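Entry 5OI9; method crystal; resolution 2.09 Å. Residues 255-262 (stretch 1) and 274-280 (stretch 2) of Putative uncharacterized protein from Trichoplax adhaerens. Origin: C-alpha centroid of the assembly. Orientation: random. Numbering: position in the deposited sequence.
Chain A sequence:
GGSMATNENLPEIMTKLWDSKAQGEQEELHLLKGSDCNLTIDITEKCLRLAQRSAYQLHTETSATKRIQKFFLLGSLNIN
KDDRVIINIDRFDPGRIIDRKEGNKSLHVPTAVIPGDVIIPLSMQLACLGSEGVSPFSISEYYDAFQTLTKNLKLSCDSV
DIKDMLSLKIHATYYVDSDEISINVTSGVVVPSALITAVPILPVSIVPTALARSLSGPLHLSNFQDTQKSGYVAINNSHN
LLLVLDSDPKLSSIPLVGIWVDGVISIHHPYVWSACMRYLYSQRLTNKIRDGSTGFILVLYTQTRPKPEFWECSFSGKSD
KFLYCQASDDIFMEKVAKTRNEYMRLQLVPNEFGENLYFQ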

# COMPACT_ATOMS: atom_id res chain seq x y z
N PRO A 255 -19.74 4.75 -18.43
CA PRO A 255 -20.26 5.36 -17.19
C PRO A 255 -20.14 4.40 -16.01
O PRO A 255 -20.75 3.33 -16.00
N LEU A 256 -19.35 4.81 -15.01
CA LEU A 256 -19.05 3.97 -13.86
C LEU A 256 -19.74 4.50 -12.62
O LEU A 256 -19.85 5.72 -12.43
N VAL A 257 -20.21 3.58 -11.77
CA VAL A 257 -20.91 3.93 -10.54
C VAL A 257 -20.28 3.32 -9.30
O VAL A 257 -20.81 3.49 -8.20
N GLY A 258 -19.17 2.61 -9.45
CA GLY A 258 -18.54 2.00 -8.29
C GLY A 258 -17.60 0.88 -8.71
O GLY A 258 -17.09 0.86 -9.83
N ILE A 259 -17.40 -0.06 -7.78
CA ILE A 259 -16.41 -1.12 -7.91
C ILE A 259 -16.99 -2.42 -7.39
O ILE A 259 -17.99 -2.44 -6.67
N TRP A 260 -16.34 -3.52 -7.77
CA TRP A 260 -16.57 -4.81 -7.14
C TRP A 260 -15.24 -5.36 -6.65
O TRP A 260 -14.18 -5.09 -7.23
N VAL A 261 -15.28 -6.11 -5.54
CA VAL A 261 -14.09 -6.68 -4.93
C VAL A 261 -14.38 -8.13 -4.57
O VAL A 261 -15.46 -8.46 -4.07
N ASP A 262 -13.40 -9.00 -4.84
CA ASP A 262 -13.52 -10.43 -4.59
C ASP A 262 -12.31 -10.91 -3.79
O ASP A 262 -11.22 -10.33 -3.88
N SER A 274 -8.23 0.05 -0.51
CA SER A 274 -7.32 0.36 -1.60
C SER A 274 -8.06 0.47 -2.92
O SER A 274 -7.75 1.35 -3.74
N ALA A 275 -9.03 -0.41 -3.15
CA ALA A 275 -9.83 -0.32 -4.37
C ALA A 275 -10.68 0.95 -4.38
O ALA A 275 -10.79 1.62 -5.42
N CYS A 276 -11.26 1.31 -3.23
CA CYS A 276 -12.03 2.55 -3.14
C CYS A 276 -11.17 3.77 -3.46
O CYS A 276 -11.57 4.64 -4.23
N MSE A 277 -9.98 3.84 -2.86
CA MSE A 277 -9.06 4.94 -3.10
C MSE A 277 -8.67 5.03 -4.56
O MSE A 277 -8.66 6.11 -5.16
N ARG A 278 -8.34 3.87 -5.13
CA ARG A 278 -7.97 3.81 -6.54
C ARG A 278 -9.09 4.33 -7.43
O ARG A 278 -8.84 5.06 -8.39
N TYR A 279 -10.34 3.95 -7.13
CA TYR A 279 -11.47 4.44 -7.91
C TYR A 279 -11.64 5.94 -7.75
O TYR A 279 -11.89 6.65 -8.74
N LEU A 280 -11.51 6.45 -6.53
CA LEU A 280 -11.69 7.88 -6.30
C LEU A 280 -10.59 8.71 -6.95
O LEU A 280 -10.85 9.79 -7.48

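The strand of stretch 1 and the helix of stretch 2 run nearly antiparallel, with 154° between their N-to-C directions and axes that approach to 8.9 Å. The nearest CA pair is Ile259 CA and Tyr279 CA, 7.4 Å apart, and these two residues also contribute the most area to the 301 Å² buried in the contact.

Direction follows from the CA-to-CB bonds. On the strand, Leu256, Ile259 and Val261 point toward the helix, whereas Val257 and Trp260 point away. The usual alternation of a strand is therefore interrupted around Gly258, whose phi/psi of 160/-155 would jam a CB against the preceding carbonyl O; those angles alone call for glycine. On the helix, Ala275 and Tyr279 point toward the strand, four residues apart and thus about one turn, a spacing also marked by the bond from Tyr279 N to Ala275 O (2.9 Å). Cys276 points sideways. Arg278 also starts sideways, but its end leads away and makes no contact with the strand.

Apolar packing centres on Ile259. With chi1 p (62°) and chi2 t (177°), it places CD1 3.6 Å from Ala275 CB and 3.9 Å from SG of Cys276, itself in the m rotamer. Its other branch is used as well: Ile259 CG2 lies 3.7 Å from Tyr279 CB. The single methyl of Ala275 is met by two strand side chains: besides Ile259, Val261 (chi1 t, 173°) brings CG2 to 3.9 Å from Ala275 CB. Nearer the N-terminal side of stretch 1, the backbone of Leu256 sets its CB 4.1 Å from Tyr279 CE1, near the plane of the ring and at its edge; the side chain is m at chi1 and t at chi2.

The aromatic contact is a CH-pi interaction. Tyr279, with chi1 t (179°) and chi2 74°, points toward the strand at CA-to-CB, and its OH comes 3.8 Å from Leu256 CB. Gly258 CA sits over one face of the Tyr279 ring, 4.3 Å from the centroid and 25° off the normal. The glycine thus offers its backbone to the ring.

Polar evidence is mostly negative: no hydrogen bond joins the two stretches. Tyr279 OH comes within 3.3 Å of Gly258 N, but the angle is poor, and it lies equally close, 3.3 Å, to Leu256 O without bonding to it. The hydroxyl is not left unsatisfied, because it is hydrogen-bonded elsewhere in the structure. Close packing, rather than polar pairing, accounts for the contacts between this strand and helix.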

# COMPACT_ATOMS: atom_id res chain seq x y z
CB PRO A 255 -21.73 5.66 -17.53
CG PRO A 255 -22.06 4.71 -18.63
CD PRO A 255 -20.80 4.57 -19.44
CB LEU A 256 -17.54 3.89 -13.64
CG LEU A 256 -16.74 3.21 -14.75
CD1 LEU A 256 -15.24 3.32 -14.51
CD2 LEU A 256 -17.15 1.74 -14.87
CB VAL A 257 -22.40 3.54 -10.62
CG1 VAL A 257 -23.13 4.39 -11.65
CG2 VAL A 257 -22.54 2.05 -10.94
CB ILE A 259 -15.11 -0.79 -7.15
CG1 ILE A 259 -15.40 -0.66 -5.66
CG2 ILE A 259 -14.46 0.47 -7.69
CD1 ILE A 259 -14.16 -0.42 -4.80
CB TRP A 260 -17.25 -5.81 -8.09
CG TRP A 260 -16.48 -6.16 -9.32
CD1 TRP A 260 -16.60 -5.58 -10.56
CD2 TRP A 260 -15.47 -7.17 -9.45
NE1 TRP A 260 -15.73 -6.17 -11.44
CE2 TRP A 260 -15.02 -7.15 -10.79
CE3 TRP A 260 -14.91 -8.09 -8.57
CZ2 TRP A 260 -14.03 -8.01 -11.26
CZ3 TRP A 260 -13.92 -8.95 -9.04
CH2 TRP A 260 -13.49 -8.90 -10.37
CB VAL A 261 -13.65 -5.88 -3.68
CG1 VAL A 261 -12.51 -6.59 -2.96
CG2 VAL A 261 -13.24 -4.47 -4.07
CB ASP A 262 -13.62 -11.20 -5.92
CG ASP A 262 -13.73 -12.70 -5.73
OD1 ASP A 262 -14.22 -13.13 -4.66
OD2 ASP A 262 -13.33 -13.44 -6.65
CB SER A 274 -6.22 -0.70 -1.68
OG SER A 274 -5.47 -0.75 -0.48
CB ALA A 275 -10.71 -1.56 -4.51
CB CYS A 276 -12.64 2.68 -1.74
SG CYS A 276 -13.86 1.42 -1.32
CB MSE A 277 -7.80 4.78 -2.24
CG MSE A 277 -8.07 4.94 -0.76
SE MSE A 277 -8.74 6.72 -0.34
CE MSE A 277 -7.04 7.66 -0.41
CB ARG A 278 -7.60 2.38 -6.90
CG ARG A 278 -7.19 2.20 -8.34
CD ARG A 278 -5.88 2.89 -8.65
NE ARG A 278 -5.56 2.75 -10.06
CZ ARG A 278 -4.99 1.67 -10.58
NH1 ARG A 278 -4.66 0.65 -9.80
NH2 ARG A 278 -4.74 1.61 -11.88
CB TYR A 279 -12.75 3.70 -7.49
CG TYR A 279 -14.00 4.15 -8.21
CD1 TYR A 279 -14.23 3.79 -9.53
CD2 TYR A 279 -14.96 4.91 -7.56
CE1 TYR A 279 -15.39 4.19 -10.19
CE2 TYR A 279 -16.12 5.31 -8.20
CZ TYR A 279 -16.32 4.95 -9.52
OH TYR A 279 -17.47 5.36 -10.17
CB LEU A 280 -11.74 8.17 -4.80
CG LEU A 280 -12.96 7.63 -4.06
CD1 LEU A 280 -12.92 8.05 -2.60
CD2 LEU A 280 -14.23 8.11 -4.73